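Local coordinates for DNA mismatch repair protein MLH3 (Saccharomyces cerevisiae S288C, PDB 6RMN) that takes part in DNA mismatch repair as the MLH3 subunit of the MutLbeta heterodimer, correcting insertion-deletion loops, at residues B[101-106]-B[179-184]. Numbering follows the deposited sequence.
Sequences KKWGIG and SCVPTV
A CH-pi contact between W103 and P182 packs the loop after helix 87-101 against the start of helix 183-196 in this C-terminal part of a MutL-family protein, and it illustrates how a helix-ending turn can deliver an aromatic ring to a distant loop. Helix 87-101 closes in a Schellman motif with G104, at positive phi, as its C-prime residue; G104 N bonds to K101 O at 3.2 Å. W103 stands just before that glycine, and its chi1 of -60°, with CG anti to the carbonyl carbon, carries the indole out to residues 180-182. P182, the N-cap residue of helix 183-196, meets it from the opposite direction. P182 CD sits over one indole face, 3.6 Å from the centroid of the six-membered ring of W103 and 15° off its normal, while P182 CG reaches back over the five-membered ring, 4.0 Å from W103 NE1. At the far end of the indole V181 crosses at about a right angle, and its CG2 branch touches W103 CH2 at 3.8 Å. No hydrogen bond links the two segments; the contact rests mainly on the CH-pi approach and apolar packing. L65 and V68 of helix 48-69 and M158 also pack on the tryptophan, whereas H146 of helix 136-151 touches P182; the ring is thus buried against the end of helix 48-69, whose beginning carries the zinc ligands H49 and E53. An alanine in place of W103 would strip P182 CD of its aromatic partner and is likely to open a gap between the Schellman turn and the start of helix 183-196. Beside the proline, the carbonyl of C180 comes up obliquely to the indole, its O 3.5 Å from W103 CZ2.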
# COMPACT_ATOMS: atom_id res chain seq x y z
N LYS B 101 33.63 -10.70 31.93
CA LYS B 101 34.73 -10.49 30.96
C LYS B 101 34.24 -10.61 29.51
O LYS B 101 34.74 -9.90 28.65
CB LYS B 101 35.91 -11.48 31.19
CG LYS B 101 36.66 -11.32 32.52
CD LYS B 101 37.81 -10.29 32.46
CE LYS B 101 38.48 -10.10 33.80
NZ LYS B 101 39.38 -8.92 33.81
N LYS B 102 33.25 -11.48 29.25
CA LYS B 102 32.66 -11.70 27.92
C LYS B 102 31.94 -10.45 27.38
O LYS B 102 31.79 -10.30 26.17
CB LYS B 102 31.67 -12.88 27.95
CG LYS B 102 32.28 -14.20 28.38
CD LYS B 102 31.21 -15.23 28.64
CE LYS B 102 31.80 -16.48 29.22
NZ LYS B 102 30.77 -17.53 29.44
N TRP B 103 31.48 -9.57 28.29
CA TRP B 103 30.79 -8.32 27.96
C TRP B 103 31.69 -7.09 28.08
O TRP B 103 31.19 -5.97 28.08
CB TRP B 103 29.53 -8.17 28.83
CG TRP B 103 28.55 -9.29 28.65
CD1 TRP B 103 28.34 -10.34 29.50
CD2 TRP B 103 27.71 -9.52 27.50
NE1 TRP B 103 27.38 -11.18 28.97
CE2 TRP B 103 26.99 -10.71 27.74
CE3 TRP B 103 27.50 -8.82 26.30
CZ2 TRP B 103 26.04 -11.20 26.84
CZ3 TRP B 103 26.57 -9.32 25.40
CH2 TRP B 103 25.88 -10.51 25.65
N GLY B 104 33.01 -7.30 28.16
CA GLY B 104 33.99 -6.23 28.26
C GLY B 104 34.14 -5.61 29.63
O GLY B 104 34.85 -4.62 29.79
N ILE B 105 33.48 -6.20 30.65
CA ILE B 105 33.53 -5.71 32.03
C ILE B 105 34.61 -6.51 32.76
O ILE B 105 34.41 -7.68 33.08
CB ILE B 105 32.12 -5.78 32.72
CG1 ILE B 105 31.05 -4.99 31.91
CG2 ILE B 105 32.17 -5.33 34.19
CD1 ILE B 105 29.70 -5.60 31.89
N GLY B 106 35.77 -5.87 32.95
CA GLY B 106 36.93 -6.48 33.58
C GLY B 106 37.19 -5.93 34.97
O GLY B 106 37.39 -4.73 35.12
N SER B 179 18.65 -13.72 24.80
CA SER B 179 18.25 -13.86 26.20
C SER B 179 19.39 -13.59 27.23
O SER B 179 19.09 -13.18 28.35
CB SER B 179 17.63 -15.23 26.43
OG SER B 179 18.59 -16.27 26.47
N CYS B 180 20.66 -13.85 26.86
CA CYS B 180 21.88 -13.70 27.68
C CYS B 180 22.32 -12.26 27.83
O CYS B 180 23.13 -11.96 28.70
CB CYS B 180 23.01 -14.53 27.11
SG CYS B 180 22.55 -16.23 26.73
N VAL B 181 21.88 -11.40 26.93
CA VAL B 181 22.28 -10.01 26.92
C VAL B 181 21.86 -9.29 28.21
O VAL B 181 20.67 -9.26 28.49
CB VAL B 181 21.77 -9.31 25.63
CG1 VAL B 181 22.13 -7.83 25.64
CG2 VAL B 181 22.33 -10.00 24.39
N PRO B 182 22.81 -8.73 29.01
CA PRO B 182 22.40 -8.01 30.24
C PRO B 182 21.37 -6.91 29.95
O PRO B 182 21.43 -6.28 28.90
CB PRO B 182 23.72 -7.45 30.77
CG PRO B 182 24.76 -8.36 30.22
CD PRO B 182 24.28 -8.71 28.85
N THR B 183 20.40 -6.72 30.88
CA THR B 183 19.31 -5.73 30.79
C THR B 183 19.82 -4.33 30.42
O THR B 183 19.18 -3.65 29.61
CB THR B 183 18.46 -5.75 32.08
OG1 THR B 183 17.99 -7.07 32.31
CG2 THR B 183 17.26 -4.79 32.02
N VAL B 184 20.97 -3.92 30.99
CA VAL B 184 21.57 -2.61 30.70
C VAL B 184 21.96 -2.47 29.22
O VAL B 184 21.85 -1.38 28.68
CB VAL B 184 22.74 -2.25 31.67
CG1 VAL B 184 23.93 -3.20 31.50
CG2 VAL B 184 23.15 -0.78 31.51